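Local coordinates for protein putative gamma-glutamylcyclotransferase YkqA (Bacillus subtilis, PDB 2QIK) that is a putative gamma-glutamylcyclotransferase that probably acts on gamma-glutamyl compounds, at residues L4-G9 with A94-M99; Q30-G35 with Y55-V60. All coordinates share one frame; numbering follows the deposited sequence.

Interaction 1. Residues L4-G9 with A94-M99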
loop_
_atom_site.group_PDB
_atom_site.type_symbol
_atom_site.label_atom_id
_atom_site.label_comp_id
_atom_site.label_asym_id
_atom_site.label_seq_id
_atom_site.Cartn_x
_atom_site.Cartn_y
_atom_site.Cartn_z
ATOM N N LEU A 4 14.671 0.371 -15.378
ATOM C CA LEU A 4 13.529 0.403 -14.498
ATOM C C LEU A 4 12.285 0.028 -15.268
ATOM O O LEU A 4 12.074 0.466 -16.394
ATOM C CB LEU A 4 13.370 1.731 -13.801
ATOM C CG LEU A 4 14.507 2.121 -12.906
ATOM C CD1 LEU A 4 14.222 3.541 -12.333
ATOM C CD2 LEU A 4 14.685 1.157 -11.750
ATOM N N LEU A 5 11.446 -0.775 -14.630
ATOM C CA LEU A 5 10.227 -1.327 -15.204
ATOM C C LEU A 5 9.064 -1.177 -14.214
ATOM O O LEU A 5 9.197 -1.614 -13.064
ATOM C CB LEU A 5 10.434 -2.807 -15.511
ATOM C CG LEU A 5 9.168 -3.555 -15.967
ATOM C CD1 LEU A 5 8.718 -3.133 -17.305
ATOM C CD2 LEU A 5 9.433 -5.049 -15.949
ATOM N N PHE A 6 8.018 -0.508 -14.656
ATOM C CA PHE A 6 6.798 -0.350 -13.852
ATOM C C PHE A 6 5.787 -1.380 -14.300
ATOM O O PHE A 6 5.443 -1.464 -15.476
ATOM C CB PHE A 6 6.237 1.079 -14.063
ATOM C CG PHE A 6 4.922 1.347 -13.383
ATOM C CD1 PHE A 6 3.745 1.231 -14.060
ATOM C CD2 PHE A 6 4.869 1.725 -12.065
ATOM C CE1 PHE A 6 2.514 1.536 -13.455
ATOM C CE2 PHE A 6 3.664 2.006 -11.468
ATOM C CZ PHE A 6 2.532 1.942 -12.163
ATOM N N VAL A 7 5.324 -2.193 -13.334
ATOM C CA VAL A 7 4.351 -3.224 -13.611
ATOM C C VAL A 7 3.083 -2.972 -12.799
ATOM O O VAL A 7 3.118 -2.564 -11.659
ATOM C CB VAL A 7 4.817 -4.697 -13.341
ATOM C CG1 VAL A 7 5.917 -5.055 -14.393
ATOM C CG2 VAL A 7 5.290 -4.864 -11.865
ATOM N N TYR A 8 1.961 -3.271 -13.444
ATOM C CA TYR A 8 0.640 -2.924 -12.906
ATOM C C TYR A 8 -0.374 -4.072 -12.947
ATOM O O TYR A 8 -1.462 -3.946 -12.407
ATOM C CB TYR A 8 0.044 -1.714 -13.677
ATOM C CG TYR A 8 -0.067 -1.954 -15.161
ATOM C CD1 TYR A 8 -1.149 -2.656 -15.669
ATOM C CD2 TYR A 8 0.874 -1.521 -16.025
ATOM C CE1 TYR A 8 -1.262 -2.941 -16.996
ATOM C CE2 TYR A 8 0.780 -1.799 -17.366
ATOM C CZ TYR A 8 -0.290 -2.503 -17.862
ATOM O OH TYR A 8 -0.449 -2.769 -19.221
ATOM N N GLY A 9 -0.004 -5.170 -13.598
ATOM C CA GLY A 9 -0.950 -6.222 -13.831
ATOM C C GLY A 9 -0.424 -7.585 -13.424
ATOM O O GLY A 9 -0.061 -7.819 -12.277
ATOM N N ALA A 94 10.498 4.922 -15.972
ATOM C CA ALA A 94 10.419 3.466 -16.119
ATOM C C ALA A 94 9.690 3.065 -17.364
ATOM O O ALA A 94 8.805 3.746 -17.826
ATOM C CB ALA A 94 9.751 2.870 -14.870
ATOM N N LEU A 95 10.020 1.864 -17.863
ATOM C CA LEU A 95 9.294 1.248 -18.937
ATOM C C LEU A 95 7.936 0.784 -18.445
ATOM O O LEU A 95 7.743 0.411 -17.295
ATOM C CB LEU A 95 10.040 -0.008 -19.358
ATOM C CG LEU A 95 11.307 0.243 -20.127
ATOM C CD1 LEU A 95 12.140 -1.054 -20.255
ATOM C CD2 LEU A 95 10.977 0.796 -21.552
ATOM N N ILE A 96 7.000 0.728 -19.379
ATOM C CA ILE A 96 5.642 0.200 -19.093
ATOM C C ILE A 96 5.142 -0.446 -20.375
ATOM O O ILE A 96 5.365 0.098 -21.458
ATOM C CB ILE A 96 4.698 1.285 -18.590
ATOM C CG1 ILE A 96 3.376 0.702 -18.096
ATOM C CG2 ILE A 96 4.490 2.370 -19.620
ATOM C CD1 ILE A 96 2.458 1.773 -17.427
ATOM N N TYR A 97 4.459 -1.594 -20.256
ATOM C CA TYR A 97 3.848 -2.289 -21.369
ATOM C C TYR A 97 2.390 -1.931 -21.446
ATOM O O TYR A 97 1.712 -1.833 -20.446
ATOM C CB TYR A 97 4.023 -3.820 -21.207
ATOM C CG TYR A 97 5.435 -4.304 -21.481
ATOM C CD1 TYR A 97 5.782 -4.829 -22.705
ATOM C CD2 TYR A 97 6.423 -4.206 -20.525
ATOM C CE1 TYR A 97 7.095 -5.268 -22.969
ATOM C CE2 TYR A 97 7.739 -4.628 -20.776
ATOM C CZ TYR A 97 8.063 -5.119 -22.024
ATOM O OH TYR A 97 9.348 -5.548 -22.173
ATOM N N PHE A 98 1.876 -1.866 -22.664
ATOM C CA PHE A 98 0.434 -1.542 -22.881
ATOM C C PHE A 98 -0.064 -2.213 -24.120
ATOM O O PHE A 98 0.687 -2.422 -25.054
ATOM C CB PHE A 98 0.229 0.018 -22.958
ATOM C CG PHE A 98 0.940 0.658 -24.128
ATOM C CD1 PHE A 98 0.260 0.886 -25.342
ATOM C CD2 PHE A 98 2.248 1.155 -23.998
ATOM C CE1 PHE A 98 0.881 1.537 -26.405
ATOM C CE2 PHE A 98 2.871 1.764 -25.072
ATOM C CZ PHE A 98 2.194 1.961 -26.267
HETATM N N MSE A 99 -1.338 -2.571 -24.125
HETATM C CA MSE A 99 -1.963 -3.038 -25.381
HETATM C C MSE A 99 -2.941 -1.946 -25.809
HETATM O O MSE A 99 -3.872 -1.635 -25.008
HETATM C CB MSE A 99 -2.748 -4.341 -25.159
HETATM C CG MSE A 99 -3.461 -4.709 -23.836
HETATM SE SE MSE A 99 -5.159 -5.926 -23.624
HETATM C CE MSE A 99 -4.812 -7.242 -22.153
HETATM O O HOH W 1 4.379 -2.873 -17.640
#
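Leu5 and Leu95 form a single parallel bridge, CA atoms 4.6 Å apart, between the two outermost strands of an antiparallel five-stranded sheet; joining them rolls the sheet into the closed barrel of the gamma-glutamylcyclotransferase fold. The tight part is here. Leu95 N donates to Leu4 O (2.9 Å), while Phe6 N reaches Leu95 O at 2.8 Å, so both backbone groups of Leu95 are used. Ala94 CB fits against CB of both Leu4 and Phe6. With CG anti to its backbone N (chi1 175°), Phe6 lies side by side with Ile96, and Ile96 CD1 touches Phe6 CD1 at the ring edge (3.6 Å). On another side of the strands, Leu5 CD1 meets the edge of the Tyr97 ring, crossing it at about a right angle; helix 65-74 covers this pair, and its Asp72 is hydrogen-bonded to the Tyr97 hydroxyl. Past Ile96 the backbones part, their axes running 40° apart. A water spans the gap, donating to Phe6 O and accepting from Tyr97 N, in place of a direct strand-to-strand bond. Tyr8, assigned by similarity to the substrate site, also bridges the opening: its ring edge lies against Ile96 CG1, and its OH donates to Tyr97 O over 2.7 Å, with that carbonyl oxygen in the ring plane.

Interaction 2. Residues Q30-G35 with Y55-V60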
loop_
_atom_site.group_PDB
_atom_site.type_symbol
_atom_site.label_atom_id
_atom_site.label_comp_id
_atom_site.label_asym_id
_atom_site.label_seq_id
_atom_site.Cartn_x
_atom_site.Cartn_y
_atom_site.Cartn_z
ATOM N N GLN A 30 5.551 0.531 -3.782
ATOM C CA GLN A 30 4.463 1.505 -3.814
ATOM C C GLN A 30 4.832 2.526 -4.895
ATOM O O GLN A 30 5.851 3.214 -4.830
ATOM C CB GLN A 30 4.275 2.213 -2.489
ATOM C CG GLN A 30 4.074 1.231 -1.302
ATOM C CD GLN A 30 2.952 0.245 -1.483
ATOM O OE1 GLN A 30 1.988 0.487 -2.205
ATOM N NE2 GLN A 30 3.062 -0.905 -0.759
ATOM N N ALA A 31 4.063 2.604 -5.959
ATOM C CA ALA A 31 4.401 3.459 -7.090
ATOM C C ALA A 31 3.147 3.737 -7.915
ATOM O O ALA A 31 2.194 2.956 -7.866
ATOM C CB ALA A 31 5.457 2.811 -7.971
ATOM N N ARG A 32 3.165 4.814 -8.671
ATOM C CA ARG A 32 2.019 5.162 -9.504
ATOM C C ARG A 32 2.472 6.015 -10.680
ATOM O O ARG A 32 3.493 6.675 -10.657
ATOM C CB ARG A 32 0.899 5.892 -8.693
ATOM C CG ARG A 32 1.225 7.296 -8.308
ATOM C CD ARG A 32 0.153 7.907 -7.449
ATOM N NE ARG A 32 0.335 9.320 -7.275
ATOM C CZ ARG A 32 -0.499 10.104 -6.628
ATOM N NH1 ARG A 32 -1.583 9.615 -6.069
ATOM N NH2 ARG A 32 -0.259 11.383 -6.605
ATOM N N THR A 33 1.608 6.042 -11.681
ATOM C CA THR A 33 1.762 6.952 -12.820
ATOM C C THR A 33 0.398 7.428 -13.269
ATOM O O THR A 33 -0.571 6.694 -13.221
ATOM C CB THR A 33 2.553 6.285 -13.929
ATOM O OG1 THR A 33 3.072 7.235 -14.856
ATOM C CG2 THR A 33 1.830 5.214 -14.676
ATOM N N LYS A 34 0.313 8.654 -13.757
ATOM C CA LYS A 34 -0.949 9.237 -14.153
ATOM C C LYS A 34 -1.465 8.491 -15.418
ATOM O O LYS A 34 -0.733 8.360 -16.414
ATOM C CB LYS A 34 -0.830 10.730 -14.423
ATOM C CG LYS A 34 -2.167 11.326 -14.843
ATOM C CD LYS A 34 -2.256 12.829 -14.661
ATOM C CE LYS A 34 -2.476 13.304 -13.226
ATOM N NZ LYS A 34 -2.308 14.737 -13.097
ATOM N N GLY A 35 -2.719 8.043 -15.363
ATOM C CA GLY A 35 -3.301 7.254 -16.406
ATOM C C GLY A 35 -4.445 6.453 -15.909
ATOM O O GLY A 35 -4.820 6.581 -14.759
ATOM N N TYR A 55 -4.707 7.885 -11.368
ATOM C CA TYR A 55 -3.451 7.185 -11.405
ATOM C C TYR A 55 -3.652 5.697 -11.554
ATOM O O TYR A 55 -4.636 5.102 -11.102
ATOM C CB TYR A 55 -2.651 7.470 -10.129
ATOM C CG TYR A 55 -2.283 8.895 -9.985
ATOM C CD1 TYR A 55 -3.159 9.766 -9.353
ATOM C CD2 TYR A 55 -1.126 9.393 -10.529
ATOM C CE1 TYR A 55 -2.866 11.050 -9.233
ATOM C CE2 TYR A 55 -0.835 10.812 -10.367
ATOM C CZ TYR A 55 -1.800 11.572 -9.717
ATOM O OH TYR A 55 -1.621 12.982 -9.573
ATOM N N ILE A 56 -2.635 5.061 -12.137
ATOM C CA ILE A 56 -2.409 3.601 -12.168
ATOM C C ILE A 56 -1.358 3.297 -11.109
ATOM O O ILE A 56 -0.297 3.910 -11.083
ATOM C CB ILE A 56 -1.809 3.181 -13.528
ATOM C CG1 ILE A 56 -2.712 3.586 -14.678
ATOM C CG2 ILE A 56 -1.558 1.656 -13.553
ATOM C CD1 ILE A 56 -1.929 4.004 -15.926
ATOM N N TYR A 57 -1.650 2.340 -10.248
ATOM C CA TYR A 57 -0.767 1.904 -9.186
ATOM C C TYR A 57 0.003 0.640 -9.611
ATOM O O TYR A 57 -0.500 -0.164 -10.390
ATOM C CB TYR A 57 -1.528 1.685 -7.883
ATOM C CG TYR A 57 -1.986 2.997 -7.336
ATOM C CD1 TYR A 57 -3.209 3.585 -7.691
ATOM C CD2 TYR A 57 -1.110 3.760 -6.580
ATOM C CE1 TYR A 57 -3.556 4.854 -7.306
ATOM C CE2 TYR A 57 -1.458 5.025 -6.155
ATOM C CZ TYR A 57 -2.676 5.589 -6.526
ATOM O OH TYR A 57 -2.928 6.915 -6.162
ATOM N N GLY A 58 1.226 0.510 -9.147
ATOM C CA GLY A 58 2.007 -0.620 -9.486
ATOM C C GLY A 58 3.309 -0.650 -8.702
ATOM O O GLY A 58 3.414 -0.095 -7.615
ATOM N N GLU A 59 4.304 -1.347 -9.268
ATOM C CA GLU A 59 5.559 -1.637 -8.599
ATOM C C GLU A 59 6.691 -1.395 -9.585
ATOM O O GLU A 59 6.481 -1.542 -10.799
ATOM C CB GLU A 59 5.593 -3.134 -8.208
ATOM C CG GLU A 59 4.458 -3.548 -7.284
ATOM C CD GLU A 59 4.182 -5.022 -7.217
ATOM O OE1 GLU A 59 3.027 -5.414 -6.863
ATOM O OE2 GLU A 59 4.990 -5.855 -7.542
ATOM N N VAL A 60 7.867 -0.985 -9.066
ATOM C CA VAL A 60 9.035 -0.744 -9.916
ATOM C C VAL A 60 10.089 -1.788 -9.644
ATOM O O VAL A 60 10.463 -2.004 -8.494
ATOM C CB VAL A 60 9.603 0.634 -9.699
ATOM C CG1 VAL A 60 10.855 0.886 -10.538
ATOM C CG2 VAL A 60 8.565 1.745 -9.944
HETATM O O HOH W 2 -7.073 5.837 -12.604
#
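Arg32 lays its guanidinium flat on the ring of Tyr55, the planes only 4° apart and CZ 3.6 Å from the ring centroid, a stacked cation-pi pair between two adjacent antiparallel barrel strands. CG sits between the backbone N and the carbonyl carbon (chi1 73°); beyond it the chain runs extended, passing CD over the same Tyr55 face as a CH-pi contact. Tyr57 lies alongside Arg32, pointing the same way, with its ring plane turned 58° from the guanidinium. Its OH meets the group at the edge, in plane, and accepts from NH1 (3.0 Å). Glu86 pairs with NE, so stack, hydroxyl and carboxylate together fix the guanidinium's rotation. Lys34 crosses the Tyr55 ring obliquely, bringing CE to 3.8 Å from the Tyr55 OH. On the other face of the sheet from Arg32 and Tyr57, the side chains of Thr33 and Ile56 lie side by side. These two residues form a hydrogen-bonded pair: Ile56 N to Thr33 O is 2.8 Å, and Thr33 N to Ile56 O is 2.9 Å. Ile56 CD1 packs on Gly35 C at 3.5 Å. Strand 79-87 flanks strand 25-34, where Phe84 O binds the Thr33 hydroxyl; strand 3-7 flanks strand 55-63, and its Phe6 packs against Ala31, Thr33 and Ile56.

How the interactions relate
Interaction 2 joins two neighbouring strands within the sheet, whereas interaction 1 brings the sheet's two outer strands together; their centres lie about 9 Å apart. Strand 3-7 is common ground, since it also pairs with strand 55-63: Val7 N lies 2.9 Å from Glu59 O, a probable hydrogen bond. Phe6 links the two contacts through the barrel interior, its CZ 3.6 Å from both Gly58 N and Ile56 O. The loop after strand 3-7 carries the substrate-binding residues inferred by similarity, Tyr8 to Leu11. Tyr8 CB rests 3.7 Å from Tyr57 O, and the Ile56 side chain is about 4 Å from that of Tyr8; interaction 1 thus includes part of the probable site and interaction 2 lies next to it.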